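Cell division control protein Cdc48 (Mycobacterium smegmatis, PDB 5E7P) probably binds and hydrolyses ATP as a Cdc48-type AAA ATPase with two P-loop ATPase modules. Local coordinates at residues 305-317 and 342-355. Sequence-based numbering, arbitrary orientation.
Sequences RLRSVTSAVAAVT and EPVATLILAELRKA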
loop_
_atom_site.group_PDB
_atom_site.type_symbol
_atom_site.label_atom_id
_atom_site.label_comp_id
_atom_site.label_asym_id
_atom_site.label_seq_id
_atom_site.Cartn_x
_atom_site.Cartn_y
_atom_site.Cartn_z
ATOM N N ARG A 305 -7.987 27.742 -0.266
ATOM C CA ARG A 305 -7.923 26.534 0.542
ATOM C C ARG A 305 -8.400 26.825 1.961
ATOM O O ARG A 305 -9.182 26.065 2.533
ATOM C CB ARG A 305 -6.492 25.985 0.552
ATOM C CG ARG A 305 -6.298 24.759 1.418
ATOM C CD ARG A 305 -5.291 23.795 0.808
ATOM N NE ARG A 305 -3.900 24.186 1.009
ATOM C CZ ARG A 305 -3.086 24.581 0.036
ATOM N NH1 ARG A 305 -3.522 24.649 -1.215
ATOM N NH2 ARG A 305 -1.835 24.908 0.315
ATOM N N LEU A 306 -7.936 27.937 2.519
ATOM C CA LEU A 306 -8.309 28.327 3.873
ATOM C C LEU A 306 -9.797 28.641 3.980
ATOM O O LEU A 306 -10.446 28.278 4.963
ATOM C CB LEU A 306 -7.487 29.533 4.325
ATOM C CG LEU A 306 -7.784 30.063 5.728
ATOM C CD1 LEU A 306 -7.551 28.983 6.773
ATOM C CD2 LEU A 306 -6.938 31.293 6.017
ATOM N N ARG A 307 -10.330 29.315 2.963
ATOM C CA ARG A 307 -11.741 29.688 2.941
ATOM C C ARG A 307 -12.638 28.458 2.902
ATOM O O ARG A 307 -13.697 28.427 3.530
ATOM C CB ARG A 307 -12.048 30.588 1.742
ATOM C CG ARG A 307 -13.513 30.989 1.637
ATOM C CD ARG A 307 -13.957 31.075 0.188
ATOM N NE ARG A 307 -13.466 29.941 -0.593
ATOM C CZ ARG A 307 -14.029 28.736 -0.609
ATOM N NH1 ARG A 307 -13.505 27.769 -1.353
ATOM N NH2 ARG A 307 -15.112 28.493 0.118
ATOM N N SER A 308 -12.210 27.447 2.153
ATOM C CA SER A 308 -12.973 26.212 2.020
ATOM C C SER A 308 -13.098 25.482 3.360
ATOM O O SER A 308 -14.179 25.016 3.723
ATOM C CB SER A 308 -12.329 25.303 0.970
ATOM O OG SER A 308 -13.184 24.224 0.639
ATOM N N VAL A 309 -11.987 25.391 4.084
ATOM C CA VAL A 309 -11.963 24.777 5.409
ATOM C C VAL A 309 -12.806 25.589 6.388
ATOM O O VAL A 309 -13.539 25.034 7.206
ATOM C CB VAL A 309 -10.515 24.660 5.941
ATOM C CG1 VAL A 309 -10.501 24.215 7.395
ATOM C CG2 VAL A 309 -9.712 23.702 5.081
ATOM N N THR A 310 -12.704 26.909 6.284
ATOM C CA THR A 310 -13.444 27.828 7.144
ATOM C C THR A 310 -14.947 27.702 6.919
ATOM O O THR A 310 -15.732 27.723 7.867
ATOM C CB THR A 310 -13.008 29.284 6.881
ATOM O OG1 THR A 310 -11.592 29.397 7.074
ATOM C CG2 THR A 310 -13.738 30.261 7.807
ATOM N N SER A 311 -15.338 27.565 5.656
ATOM C CA SER A 311 -16.741 27.426 5.293
ATOM C C SER A 311 -17.300 26.102 5.802
ATOM O O SER A 311 -18.449 26.023 6.237
ATOM C CB SER A 311 -16.903 27.526 3.774
ATOM O OG SER A 311 -18.232 27.241 3.378
ATOM N N ALA A 312 -16.474 25.064 5.749
ATOM C CA ALA A 312 -16.875 23.734 6.192
ATOM C C ALA A 312 -17.025 23.669 7.708
ATOM O O ALA A 312 -17.925 23.006 8.223
ATOM C CB ALA A 312 -15.876 22.699 5.711
ATOM N N VAL A 313 -16.135 24.354 8.418
ATOM C CA VAL A 313 -16.188 24.396 9.876
ATOM C C VAL A 313 -17.421 25.160 10.379
ATOM O O VAL A 313 -18.092 24.731 11.323
ATOM C CB VAL A 313 -14.895 25.006 10.464
ATOM C CG1 VAL A 313 -15.075 25.351 11.937
ATOM C CG2 VAL A 313 -13.730 24.047 10.274
ATOM N N ALA A 314 -17.726 26.283 9.736
ATOM C CA ALA A 314 -18.891 27.079 10.113
ATOM C C ALA A 314 -20.198 26.332 9.840
ATOM O O ALA A 314 -21.205 26.556 10.512
ATOM C CB ALA A 314 -18.884 28.418 9.390
ATOM N N ALA A 315 -20.173 25.444 8.851
ATOM C CA ALA A 315 -21.358 24.680 8.480
ATOM C C ALA A 315 -21.627 23.547 9.469
ATOM O O ALA A 315 -22.779 23.257 9.797
ATOM C CB ALA A 315 -21.216 24.132 7.070
ATOM N N VAL A 316 -20.563 22.909 9.945
ATOM C CA VAL A 316 -20.710 21.815 10.897
ATOM C C VAL A 316 -21.017 22.332 12.303
ATOM O O VAL A 316 -21.638 21.636 13.103
ATOM C CB VAL A 316 -19.467 20.889 10.923
ATOM C CG1 VAL A 316 -18.313 21.545 11.666
ATOM C CG2 VAL A 316 -19.819 19.545 11.553
ATOM N N THR A 317 -20.593 23.557 12.596
ATOM C CA THR A 317 -20.828 24.151 13.908
ATOM C C THR A 317 -22.145 24.919 13.944
ATOM O O THR A 317 -22.570 25.386 15.000
ATOM C CB THR A 317 -19.679 25.088 14.328
ATOM O OG1 THR A 317 -19.473 26.084 13.318
ATOM C CG2 THR A 317 -18.393 24.299 14.523
ATOM N N GLU A 342 3.288 24.550 5.235
ATOM C CA GLU A 342 3.000 25.922 4.828
ATOM C C GLU A 342 2.354 26.700 5.974
ATOM O O GLU A 342 1.719 26.105 6.847
ATOM C CB GLU A 342 2.076 25.927 3.607
ATOM C CG GLU A 342 2.710 25.390 2.336
ATOM C CD GLU A 342 1.708 25.254 1.203
ATOM O OE1 GLU A 342 2.055 25.586 0.052
ATOM O OE2 GLU A 342 0.571 24.813 1.466
ATOM N N PRO A 343 2.521 28.033 5.979
ATOM C CA PRO A 343 1.928 28.891 7.014
ATOM C C PRO A 343 0.411 28.750 7.103
ATOM O O PRO A 343 -0.159 28.928 8.178
ATOM C CB PRO A 343 2.288 30.302 6.544
ATOM C CG PRO A 343 3.531 30.123 5.749
ATOM C CD PRO A 343 3.380 28.799 5.057
ATOM N N VAL A 344 -0.229 28.435 5.982
ATOM C CA VAL A 344 -1.678 28.282 5.938
ATOM C C VAL A 344 -2.162 27.126 6.819
ATOM O O VAL A 344 -3.298 27.130 7.291
ATOM C CB VAL A 344 -2.172 28.076 4.489
ATOM C CG1 VAL A 344 -1.742 26.712 3.958
ATOM C CG2 VAL A 344 -3.683 28.236 4.400
ATOM N N ALA A 345 -1.289 26.153 7.055
ATOM C CA ALA A 345 -1.649 24.985 7.852
ATOM C C ALA A 345 -1.986 25.384 9.280
ATOM O O ALA A 345 -2.854 24.779 9.911
ATOM C CB ALA A 345 -0.527 23.949 7.835
ATOM N N THR A 346 -1.300 26.406 9.783
ATOM C CA THR A 346 -1.562 26.909 11.128
ATOM C C THR A 346 -2.989 27.433 11.256
ATOM O O THR A 346 -3.675 27.154 12.243
ATOM C CB THR A 346 -0.564 28.009 11.531
ATOM O OG1 THR A 346 0.732 27.429 11.718
ATOM C CG2 THR A 346 -0.998 28.681 12.831
ATOM N N LEU A 347 -3.439 28.173 10.248
ATOM C CA LEU A 347 -4.794 28.716 10.245
ATOM C C LEU A 347 -5.844 27.636 9.996
ATOM O O LEU A 347 -6.941 27.679 10.563
ATOM C CB LEU A 347 -4.927 29.838 9.213
ATOM C CG LEU A 347 -4.115 31.100 9.515
ATOM C CD1 LEU A 347 -4.365 32.166 8.468
ATOM C CD2 LEU A 347 -4.441 31.625 10.901
ATOM N N ILE A 348 -5.508 26.672 9.144
ATOM C CA ILE A 348 -6.406 25.556 8.878
ATOM C C ILE A 348 -6.617 24.737 10.150
ATOM O O ILE A 348 -7.743 24.356 10.475
ATOM C CB ILE A 348 -5.878 24.655 7.747
ATOM C CG1 ILE A 348 -5.841 25.434 6.433
ATOM C CG2 ILE A 348 -6.754 23.424 7.591
ATOM C CD1 ILE A 348 -5.309 24.634 5.267
ATOM N N LEU A 349 -5.528 24.489 10.874
ATOM C CA LEU A 349 -5.586 23.760 12.139
ATOM C C LEU A 349 -6.394 24.514 13.196
ATOM O O LEU A 349 -7.073 23.908 14.024
ATOM C CB LEU A 349 -4.175 23.466 12.656
ATOM C CG LEU A 349 -3.399 22.378 11.902
ATOM C CD1 LEU A 349 -1.903 22.536 12.101
ATOM C CD2 LEU A 349 -3.839 20.993 12.340
ATOM N N ALA A 350 -6.322 25.841 13.157
ATOM C CA ALA A 350 -7.066 26.675 14.093
ATOM C C ALA A 350 -8.566 26.541 13.872
ATOM O O ALA A 350 -9.341 26.571 14.825
ATOM C CB ALA A 350 -6.637 28.126 13.972
ATOM N N GLU A 351 -8.969 26.396 12.611
ATOM C CA GLU A 351 -10.374 26.185 12.275
ATOM C C GLU A 351 -10.869 24.819 12.749
ATOM O O GLU A 351 -11.949 24.714 13.333
ATOM C CB GLU A 351 -10.607 26.341 10.769
ATOM C CG GLU A 351 -10.638 27.783 10.298
ATOM C CD GLU A 351 -11.754 28.587 10.950
ATOM O OE1 GLU A 351 -12.915 28.123 10.941
ATOM O OE2 GLU A 351 -11.470 29.684 11.477
ATOM N N LEU A 352 -10.077 23.777 12.494
ATOM C CA LEU A 352 -10.401 22.428 12.953
ATOM C C LEU A 352 -10.499 22.383 14.473
ATOM O O LEU A 352 -11.422 21.792 15.026
ATOM C CB LEU A 352 -9.344 21.421 12.486
ATOM C CG LEU A 352 -9.157 21.176 10.986
ATOM C CD1 LEU A 352 -8.162 20.041 10.758
ATOM C CD2 LEU A 352 -10.486 20.881 10.303
ATOM N N ARG A 353 -9.533 23.009 15.139
ATOM C CA ARG A 353 -9.499 23.069 16.596
ATOM C C ARG A 353 -10.760 23.743 17.141
ATOM O O ARG A 353 -11.316 23.329 18.162
ATOM C CB ARG A 353 -8.244 23.817 17.052
ATOM C CG ARG A 353 -7.919 23.656 18.524
ATOM C CD ARG A 353 -6.579 24.284 18.870
ATOM N NE ARG A 353 -5.485 23.712 18.090
ATOM C CZ ARG A 353 -4.780 24.381 17.182
ATOM N NH1 ARG A 353 -5.049 25.659 16.940
ATOM N NH2 ARG A 353 -3.800 23.774 16.521
ATOM N N LYS A 354 -11.209 24.780 16.440
ATOM C CA LYS A 354 -12.450 25.468 16.777
ATOM C C LYS A 354 -13.645 24.530 16.637
ATOM O O LYS A 354 -14.586 24.580 17.436
ATOM C CB LYS A 354 -12.625 26.698 15.879
ATOM C CG LYS A 354 -14.031 27.268 15.843
ATOM C CD LYS A 354 -14.140 28.378 14.808
ATOM C CE LYS A 354 -15.591 28.768 14.555
ATOM N NZ LYS A 354 -16.266 29.269 15.783
ATOM N N ALA A 355 -13.601 23.675 15.620
ATOM C CA ALA A 355 -14.674 22.715 15.385
ATOM C C ALA A 355 -14.734 21.650 16.482
ATOM O O ALA A 355 -15.806 21.336 16.993
ATOM C CB ALA A 355 -14.521 22.066 14.016
HETATM O O HOH W 1 -15.879 28.596 11.176
#
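In the first AAA module, a RecA-like alpha/beta fold, helices 302-319 and 344-356 lie side by side on one face of the parallel strands. They belong to two successive beta-alpha-beta crossovers, from strand 289-293 to 321-326 and from 321-326 to 361-366, and the axes of segments 305-317 and 344-355 accordingly run the same way, 4° apart and 9.4 Å at closest approach. Val313 is a knob in the hole formed by Glu351, Leu352, Lys354 and Ala355. Its CG1, set anti to the backbone N (chi1 167°), reaches within 3.9 Å of Ala355 CB, whose small methyl leaves room for the branched valine. One turn back, Val309 CG1 meets Ile348 CG2 at 3.8 Å, the two side chains crossing at about a right angle. Towards the helix starts, Leu306 forks against Leu347, CD2 lying 3.7 Å from Leu347 CD1. Beside them at that end, Arg305 NH2 makes a salt bridge with Glu342 OE2 (2.7 Å), guanidinium and carboxylate nearly coplanar. Sheet-facing residues continue the core: Val313 and Leu352 both touch Leu323. Glu351 CG lies 3.7 Å from Thr310 OG1, and a bend at chi2 (-61°) turns the carboxylate back along Thr310, OE1 accepting from a water (3.0 Å) that bonds weakly to Thr310 O. Thr310 OG1 donates to Leu306 O (2.6 Å), a carbonyl that also accepts from Thr310 N. Aliphatic packing therefore probably supplies most of the adhesion, with the charged pair and the water at its margins.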